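Local structure of cyclic GMP-AMP synthase-like receptor (7LT2) at residues Leu87-Leu98 against Phe200-Tyr210; Leu264-Thr272 against Lys363-Tyr371. The protein senses double-stranded RNA and, as a nucleotidyltransferase, joins ATP and GTP into the cyclic dinucleotide 2',3'-cGAMP in innate immune signalling. All coordinates share one frame; numbering follows the deposited sequence.

Contact 1 of 2, residues Leu87-Leu98 against Phe200-Tyr210; sequences LNESNVPGFVWL and FSGDKWPINGY
Glu89 supplies the main polar grip on the loop Phe200-Tyr210, through a single carboxylate oxygen that takes two successive backbone N-H groups. Asn208 N reaches Glu89 OE2 at 3.0 Å with a nearly straight N-H...O angle of 166°, coming from above the carboxylate plane, whereas Ile207 N meets Glu89 OE2 at 3.1 Å, close to the line of its C-O bond. The chain of Glu89 is bent at chi2, which sets the carboxylate beside the CB of Asn208, its plane steeply inclined to the amide (79°). Its other oxygen, OE1, is bridged by a water to Asn208 ND2, and a second water joins the backbone oxygens of Leu87 and Lys204.

Tyr210 adds a weaker polar link. Its OH receives Gly94 N at 3.0 Å, but the 125° angle makes this bond weak. Gly94 lies in the type II turn Val92-Phe95; ahead of it Ser90 OG accepts from Val92 N in an ST turn, and the bond from Ser90 N to Phe95 O closes the base of the loop.

Apolar packing completes the contact. The Glu89 methylene CG lies 3.5 Å from Tyr210 CE1, the two side chains running past each other in opposite directions. Leu98 CD2 approaches Phe200 CZ at 3.7 Å from the opposing direction, and Leu87 sends CD2 to Pro206 CB at 4.3 Å. Phe222 and Ile224 of strand 222-225 and Leu242 of strand 240-243 continue this apolar layer.

The contact therefore lays the loop that follows strand 188-200 against the hairpin 85-100 of the nucleotidyltransferase sheet. With OE2 shared by two backbone donors and OE1 held through water, both carboxylate oxygens are engaged, which would be expected to stabilise its negative charge and fix the loop's course at Ile207-Asn208.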
# COMPACT_ATOMS: atom_id res chain seq x y z
N LEU A 87 9.66 18.06 11.40
CA LEU A 87 8.53 17.15 11.54
C LEU A 87 8.16 17.05 13.01
O LEU A 87 9.02 16.77 13.85
CB LEU A 87 8.89 15.78 10.96
CG LEU A 87 7.84 14.67 10.80
CD1 LEU A 87 8.29 13.72 9.71
CD2 LEU A 87 7.63 13.92 12.10
N ASN A 88 6.89 17.28 13.32
CA ASN A 88 6.43 17.22 14.70
C ASN A 88 5.26 16.25 14.82
O ASN A 88 4.35 16.24 13.98
CB ASN A 88 6.01 18.60 15.21
CG ASN A 88 7.20 19.52 15.42
OD1 ASN A 88 8.21 19.14 16.01
ND2 ASN A 88 7.10 20.75 14.92
N GLU A 89 5.30 15.42 15.86
CA GLU A 89 4.20 14.52 16.15
C GLU A 89 2.96 15.33 16.52
O GLU A 89 3.02 16.20 17.38
CB GLU A 89 4.58 13.58 17.29
CG GLU A 89 5.86 12.75 17.05
CD GLU A 89 7.14 13.47 17.46
OE1 GLU A 89 7.10 14.71 17.65
OE2 GLU A 89 8.18 12.80 17.58
N SER A 90 1.84 15.03 15.86
CA SER A 90 0.62 15.81 16.05
C SER A 90 -0.18 15.28 17.24
O SER A 90 0.14 14.25 17.84
CB SER A 90 -0.23 15.80 14.78
OG SER A 90 -1.09 14.67 14.74
N ASN A 91 -1.27 15.98 17.57
CA ASN A 91 -2.15 15.59 18.66
C ASN A 91 -3.12 14.46 18.27
O ASN A 91 -4.00 14.13 19.07
CB ASN A 91 -2.94 16.80 19.17
CG ASN A 91 -3.57 17.61 18.04
OD1 ASN A 91 -3.67 17.15 16.91
ND2 ASN A 91 -3.99 18.83 18.36
N VAL A 92 -2.97 13.89 17.08
CA VAL A 92 -3.71 12.71 16.67
C VAL A 92 -2.70 11.59 16.43
O VAL A 92 -1.87 11.70 15.52
CB VAL A 92 -4.56 12.95 15.41
CG1 VAL A 92 -5.32 11.69 15.04
CG2 VAL A 92 -5.52 14.12 15.63
N PRO A 93 -2.71 10.51 17.21
CA PRO A 93 -1.67 9.48 17.07
C PRO A 93 -1.61 8.93 15.66
O PRO A 93 -2.63 8.59 15.06
CB PRO A 93 -2.10 8.41 18.09
CG PRO A 93 -2.90 9.16 19.10
CD PRO A 93 -3.62 10.24 18.34
N GLY A 94 -0.38 8.84 15.13
CA GLY A 94 -0.15 8.36 13.79
C GLY A 94 0.01 9.45 12.75
O GLY A 94 0.43 9.15 11.62
N PHE A 95 -0.29 10.70 13.09
CA PHE A 95 -0.24 11.81 12.15
C PHE A 95 0.76 12.85 12.62
O PHE A 95 1.00 13.00 13.82
CB PHE A 95 -1.63 12.44 11.97
CG PHE A 95 -2.63 11.51 11.37
CD1 PHE A 95 -3.33 10.61 12.17
CD2 PHE A 95 -2.87 11.51 10.01
CE1 PHE A 95 -4.25 9.74 11.62
CE2 PHE A 95 -3.79 10.64 9.45
CZ PHE A 95 -4.48 9.75 10.26
N VAL A 96 1.34 13.57 11.66
CA VAL A 96 2.40 14.53 11.94
C VAL A 96 2.10 15.83 11.22
O VAL A 96 1.32 15.89 10.27
CB VAL A 96 3.78 13.99 11.53
CG1 VAL A 96 4.11 12.70 12.27
CG2 VAL A 96 3.85 13.79 10.02
N TRP A 97 2.75 16.89 11.70
CA TRP A 97 2.81 18.17 11.01
C TRP A 97 4.22 18.39 10.48
O TRP A 97 5.19 17.86 11.04
CB TRP A 97 2.42 19.33 11.93
CG TRP A 97 0.98 19.33 12.35
CD1 TRP A 97 0.01 18.46 11.95
CD2 TRP A 97 0.35 20.25 13.25
NE1 TRP A 97 -1.19 18.79 12.54
CE2 TRP A 97 -1.00 19.88 13.34
CE3 TRP A 97 0.80 21.36 13.98
CZ2 TRP A 97 -1.91 20.57 14.14
CZ3 TRP A 97 -0.11 22.05 14.77
CH2 TRP A 97 -1.45 21.65 14.85
N LEU A 98 4.34 19.16 9.41
CA LEU A 98 5.63 19.44 8.79
C LEU A 98 5.69 20.92 8.47
O LEU A 98 4.88 21.42 7.69
CB LEU A 98 5.82 18.59 7.53
CG LEU A 98 7.22 18.40 6.93
CD1 LEU A 98 7.73 19.65 6.23
CD2 LEU A 98 8.22 17.94 7.98
N PHE A 200 11.87 11.71 3.88
CA PHE A 200 12.81 12.28 4.84
C PHE A 200 13.86 11.26 5.23
O PHE A 200 13.66 10.05 5.08
CB PHE A 200 12.07 12.78 6.09
CG PHE A 200 11.03 13.80 5.79
CD1 PHE A 200 11.37 15.13 5.69
CD2 PHE A 200 9.72 13.43 5.57
CE1 PHE A 200 10.41 16.09 5.40
CE2 PHE A 200 8.76 14.37 5.28
CZ PHE A 200 9.11 15.70 5.20
N SER A 201 14.99 11.76 5.72
CA SER A 201 16.10 10.93 6.16
C SER A 201 15.90 10.48 7.60
O SER A 201 15.00 10.95 8.32
CB SER A 201 17.43 11.67 6.02
OG SER A 201 17.53 12.71 6.99
N GLY A 202 16.77 9.56 8.03
CA GLY A 202 16.59 8.92 9.32
C GLY A 202 16.57 9.87 10.50
O GLY A 202 15.92 9.59 11.51
N ASP A 203 17.25 11.02 10.38
CA ASP A 203 17.30 11.99 11.47
C ASP A 203 15.92 12.53 11.84
O ASP A 203 15.73 12.96 12.98
CB ASP A 203 18.21 13.15 11.10
CG ASP A 203 19.62 12.71 10.78
OD1 ASP A 203 20.04 11.65 11.29
OD2 ASP A 203 20.32 13.42 10.02
N LYS A 204 14.97 12.52 10.91
CA LYS A 204 13.65 13.09 11.14
C LYS A 204 12.65 12.06 11.66
O LYS A 204 11.48 12.42 11.85
CB LYS A 204 13.12 13.72 9.84
CG LYS A 204 14.14 14.62 9.14
CD LYS A 204 14.69 15.69 10.07
CE LYS A 204 15.93 16.35 9.48
NZ LYS A 204 16.51 17.36 10.40
N TRP A 205 13.08 10.83 11.88
CA TRP A 205 12.18 9.77 12.33
C TRP A 205 11.52 10.17 13.65
O TRP A 205 12.23 10.58 14.59
CB TRP A 205 12.95 8.46 12.48
CG TRP A 205 12.11 7.23 12.72
CD1 TRP A 205 11.49 6.88 13.88
CD2 TRP A 205 11.83 6.19 11.78
NE1 TRP A 205 10.83 5.68 13.72
CE2 TRP A 205 11.02 5.24 12.43
CE3 TRP A 205 12.18 5.97 10.44
CZ2 TRP A 205 10.56 4.08 11.80
CZ3 TRP A 205 11.72 4.82 9.81
CH2 TRP A 205 10.92 3.89 10.50
N PRO A 206 10.20 10.07 13.77
CA PRO A 206 9.53 10.54 15.00
C PRO A 206 9.85 9.66 16.20
O PRO A 206 9.96 8.43 16.08
CB PRO A 206 8.04 10.46 14.64
CG PRO A 206 7.97 9.41 13.57
CD PRO A 206 9.24 9.56 12.78
N ILE A 207 10.01 10.29 17.36
CA ILE A 207 10.39 9.55 18.57
C ILE A 207 9.29 9.58 19.62
O ILE A 207 9.16 8.65 20.43
CB ILE A 207 11.72 10.06 19.16
CG1 ILE A 207 11.59 11.51 19.63
CG2 ILE A 207 12.85 9.92 18.15
CD1 ILE A 207 12.82 12.02 20.34
N ASN A 208 8.48 10.64 19.65
CA ASN A 208 7.53 10.84 20.74
C ASN A 208 6.33 9.91 20.54
O ASN A 208 5.36 10.24 19.86
CB ASN A 208 7.08 12.29 20.82
CG ASN A 208 6.27 12.58 22.07
OD1 ASN A 208 6.16 11.74 22.96
ND2 ASN A 208 5.70 13.78 22.14
N GLY A 209 6.40 8.73 21.17
CA GLY A 209 5.34 7.75 21.08
C GLY A 209 5.40 6.84 19.88
O GLY A 209 4.45 6.10 19.63
N TYR A 210 6.50 6.86 19.13
CA TYR A 210 6.63 6.08 17.91
C TYR A 210 7.71 5.01 18.06
O TYR A 210 8.70 5.20 18.76
CB TYR A 210 6.96 6.98 16.71
CG TYR A 210 5.76 7.76 16.21
CD1 TYR A 210 5.42 8.98 16.78
CD2 TYR A 210 4.97 7.26 15.18
CE1 TYR A 210 4.32 9.68 16.32
CE2 TYR A 210 3.88 7.97 14.72
CZ TYR A 210 3.55 9.18 15.30
OH TYR A 210 2.46 9.88 14.84
O HOH W 1 11.19 14.39 13.80
O HOH W 2 6.49 15.76 20.02
O HOH W 3 1.23 11.65 17.43

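Contact 2 of 2, residues Leu264-Thr272 against Lys363-Tyr371; sequences LIKKLKEKT and KHLLTKEEY
The backbones come closest where the CA atoms of Leu268, on helix 258-272, and Leu365, the last residue of the short helix 361-365, stand 4.9 Å apart. Beside this point Leu365 meets two leucines one helical turn apart: its CD2 touches Leu264 CD2 at 3.6 Å, and its CD1 lies 4.2 Å from Leu268 CD1, the Leu268 and Leu365 side chains crossing at about a right angle. Phe305 and Leu309 of helix 301-318 pack on Leu264 and Leu268 respectively.

Lys267 carries the central polar link. Bends at chi2 (70°) and chi4 (62°) fold its chain so that NZ donates to Leu365 O at 2.7 Å and, in a salt bridge, to Glu370 OE1 at 2.8 Å. The carboxylate oxygen is met on its syn side, 17° out of plane. Thr367 N reaches the same OE1 on the anti side, and Glu370 N in turn donates to Thr367 OG1 at 3.0 Å; this reciprocal pair is a capping box, with Thr367 as N-cap of helix 368-375. The break between helices 361-365 and 368-375 is thus joined to helix 258-272 of the HhH/H2TH-like domain: Lys267 binds the last carbonyl of the first helix and Glu370 in the first turn of the second. Since Lys267 and Glu370 are oppositely charged and Lys267 is buried, each probably stabilises the ionised form of the other.

Lys271, extended beyond CG, runs alongside the end of helix 361-365 toward the carbonyl oxygens at and just past its C-terminal end. NZ makes a weak bond to His364 O at 3.3 Å; its modelled approach to Leu366 O is too short to be relied on. His364 itself turns its ring away, where NE2 is hydrogen-bonded to Asp353 and the ring meets Tyr349.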
# COMPACT_ATOMS: atom_id res chain seq x y z
N LEU A 264 -4.22 -16.59 3.41
CA LEU A 264 -5.28 -17.50 3.82
C LEU A 264 -6.24 -16.83 4.79
O LEU A 264 -7.46 -16.97 4.68
CB LEU A 264 -4.68 -18.76 4.45
CG LEU A 264 -3.91 -19.70 3.52
CD1 LEU A 264 -3.04 -20.66 4.32
CD2 LEU A 264 -4.87 -20.48 2.64
N ILE A 265 -5.70 -16.08 5.76
CA ILE A 265 -6.55 -15.36 6.70
C ILE A 265 -7.31 -14.24 5.99
O ILE A 265 -8.50 -14.02 6.25
CB ILE A 265 -5.72 -14.84 7.89
CG1 ILE A 265 -5.22 -16.03 8.72
CG2 ILE A 265 -6.55 -13.88 8.74
CD1 ILE A 265 -4.31 -15.64 9.87
N LYS A 266 -6.65 -13.52 5.07
CA LYS A 266 -7.35 -12.48 4.33
C LYS A 266 -8.47 -13.07 3.47
O LYS A 266 -9.53 -12.45 3.31
CB LYS A 266 -6.37 -11.68 3.45
CG LYS A 266 -5.49 -10.71 4.22
CD LYS A 266 -4.45 -10.04 3.32
CE LYS A 266 -5.11 -9.16 2.27
NZ LYS A 266 -4.13 -8.31 1.52
N LYS A 267 -8.25 -14.26 2.91
CA LYS A 267 -9.31 -14.92 2.15
C LYS A 267 -10.49 -15.25 3.05
O LYS A 267 -11.65 -15.04 2.66
CB LYS A 267 -8.76 -16.19 1.49
CG LYS A 267 -9.76 -16.93 0.58
CD LYS A 267 -10.04 -16.14 -0.68
CE LYS A 267 -10.76 -16.97 -1.74
NZ LYS A 267 -12.08 -17.43 -1.24
N LEU A 268 -10.21 -15.74 4.26
CA LEU A 268 -11.27 -15.98 5.23
C LEU A 268 -12.00 -14.69 5.58
O LEU A 268 -13.23 -14.68 5.71
CB LEU A 268 -10.67 -16.62 6.48
CG LEU A 268 -11.62 -17.01 7.62
CD1 LEU A 268 -12.63 -18.04 7.15
CD2 LEU A 268 -10.82 -17.53 8.82
N LYS A 269 -11.25 -13.60 5.74
CA LYS A 269 -11.85 -12.31 6.05
C LYS A 269 -12.78 -11.85 4.94
O LYS A 269 -13.88 -11.36 5.20
CB LYS A 269 -10.74 -11.28 6.30
CG LYS A 269 -11.23 -9.87 6.64
CD LYS A 269 -11.32 -8.97 5.41
CE LYS A 269 -9.94 -8.60 4.88
NZ LYS A 269 -10.02 -7.63 3.76
N GLU A 270 -12.34 -12.00 3.68
CA GLU A 270 -13.17 -11.60 2.55
C GLU A 270 -14.49 -12.36 2.52
O GLU A 270 -15.52 -11.81 2.13
CB GLU A 270 -12.43 -11.82 1.24
CG GLU A 270 -11.32 -10.84 0.96
CD GLU A 270 -10.66 -11.10 -0.39
OE1 GLU A 270 -11.28 -11.80 -1.23
OE2 GLU A 270 -9.53 -10.62 -0.61
N LYS A 271 -14.47 -13.62 2.93
CA LYS A 271 -15.70 -14.41 2.86
C LYS A 271 -16.61 -14.19 4.06
O LYS A 271 -17.84 -14.14 3.90
CB LYS A 271 -15.36 -15.90 2.72
CG LYS A 271 -16.60 -16.76 2.51
CD LYS A 271 -16.24 -18.21 2.31
CE LYS A 271 -17.47 -19.10 2.45
NZ LYS A 271 -17.11 -20.54 2.41
N THR A 272 -16.05 -14.04 5.26
CA THR A 272 -16.87 -14.07 6.47
C THR A 272 -16.93 -12.76 7.25
O THR A 272 -17.91 -12.57 7.98
CB THR A 272 -16.39 -15.19 7.42
OG1 THR A 272 -15.06 -14.90 7.87
CG2 THR A 272 -16.39 -16.54 6.70
N LYS A 363 -13.65 -25.48 2.97
CA LYS A 363 -15.08 -25.19 3.04
C LYS A 363 -15.35 -23.81 3.62
O LYS A 363 -16.35 -23.17 3.26
CB LYS A 363 -15.79 -26.26 3.87
CG LYS A 363 -15.58 -27.68 3.35
CD LYS A 363 -16.15 -28.70 4.32
CE LYS A 363 -15.87 -30.11 3.87
NZ LYS A 363 -16.41 -31.13 4.83
N HIS A 364 -14.48 -23.32 4.50
CA HIS A 364 -14.64 -21.99 5.08
C HIS A 364 -13.97 -20.91 4.26
O HIS A 364 -14.43 -19.77 4.25
CB HIS A 364 -14.08 -21.95 6.50
CG HIS A 364 -14.83 -22.81 7.48
ND1 HIS A 364 -15.98 -22.38 8.10
CD2 HIS A 364 -14.58 -24.05 7.94
CE1 HIS A 364 -16.42 -23.34 8.90
NE2 HIS A 364 -15.59 -24.36 8.82
N LEU A 365 -12.87 -21.24 3.57
CA LEU A 365 -12.13 -20.22 2.83
C LEU A 365 -12.78 -19.89 1.49
O LEU A 365 -12.74 -18.74 1.06
CB LEU A 365 -10.69 -20.69 2.61
CG LEU A 365 -9.65 -20.33 3.68
CD1 LEU A 365 -10.13 -20.69 5.08
CD2 LEU A 365 -8.34 -21.03 3.37
N LEU A 366 -13.39 -20.87 0.84
CA LEU A 366 -13.89 -20.72 -0.52
C LEU A 366 -15.40 -20.49 -0.52
O LEU A 366 -16.13 -21.02 0.31
CB LEU A 366 -13.55 -21.95 -1.36
CG LEU A 366 -12.07 -22.31 -1.43
CD1 LEU A 366 -11.84 -23.51 -2.34
CD2 LEU A 366 -11.25 -21.11 -1.91
N THR A 367 -15.85 -19.67 -1.47
CA THR A 367 -17.27 -19.62 -1.77
C THR A 367 -17.72 -20.99 -2.27
O THR A 367 -16.90 -21.83 -2.65
CB THR A 367 -17.56 -18.55 -2.82
OG1 THR A 367 -16.98 -18.93 -4.07
CG2 THR A 367 -16.98 -17.21 -2.40
N LYS A 368 -19.03 -21.22 -2.24
CA LYS A 368 -19.54 -22.49 -2.74
C LYS A 368 -19.18 -22.68 -4.21
O LYS A 368 -18.85 -23.79 -4.63
CB LYS A 368 -21.05 -22.57 -2.53
CG LYS A 368 -21.44 -22.27 -1.09
CD LYS A 368 -22.75 -22.91 -0.69
CE LYS A 368 -22.94 -22.77 0.81
NZ LYS A 368 -24.14 -23.49 1.26
N GLU A 369 -19.18 -21.59 -4.98
CA GLU A 369 -18.81 -21.67 -6.39
C GLU A 369 -17.33 -21.98 -6.55
O GLU A 369 -16.95 -22.79 -7.42
CB GLU A 369 -19.17 -20.36 -7.09
CG GLU A 369 -20.67 -20.11 -7.21
CD GLU A 369 -21.32 -19.72 -5.89
OE1 GLU A 369 -20.62 -19.18 -5.01
OE2 GLU A 369 -22.54 -19.97 -5.73
N GLU A 370 -16.47 -21.36 -5.74
CA GLU A 370 -15.05 -21.71 -5.76
C GLU A 370 -14.83 -23.15 -5.30
O GLU A 370 -13.97 -23.86 -5.84
CB GLU A 370 -14.25 -20.75 -4.87
CG GLU A 370 -13.99 -19.38 -5.46
CD GLU A 370 -13.46 -18.41 -4.43
OE1 GLU A 370 -13.72 -18.64 -3.23
OE2 GLU A 370 -12.77 -17.44 -4.81
N TYR A 371 -15.59 -23.59 -4.30
CA TYR A 371 -15.39 -24.94 -3.76
C TYR A 371 -15.70 -26.00 -4.80
O TYR A 371 -15.05 -27.06 -4.83
CB TYR A 371 -16.24 -25.14 -2.52
CG TYR A 371 -15.90 -26.40 -1.76
CD1 TYR A 371 -14.90 -26.41 -0.81
CD2 TYR A 371 -16.59 -27.59 -2.00
CE1 TYR A 371 -14.58 -27.57 -0.11
CE2 TYR A 371 -16.29 -28.74 -1.31
CZ TYR A 371 -15.28 -28.72 -0.36
OH TYR A 371 -14.97 -29.87 0.33

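Overall arrangement
Along the chain the two contacts come in series, contact 1 closing before contact 2 opens, and they lie on opposite sides of the chain's centre. Their centres are 38 Å apart and their nearest atoms about 19 Å apart, so they do not touch. Contact 1 sits against the mixed sheet, where strand 95-100 of the hairpin pairs with strand 240-243. Contact 2 has no strand: it joins helix 258-272 to the break between helices 361-365 and 368-375. Both come near positions assigned by similarity to nucleotide binding: Phe95 beside Ser241, and Lys266 within 264-272 itself. One thus lies in the nucleotidyltransferase part and the other in the helical part of the enzyme.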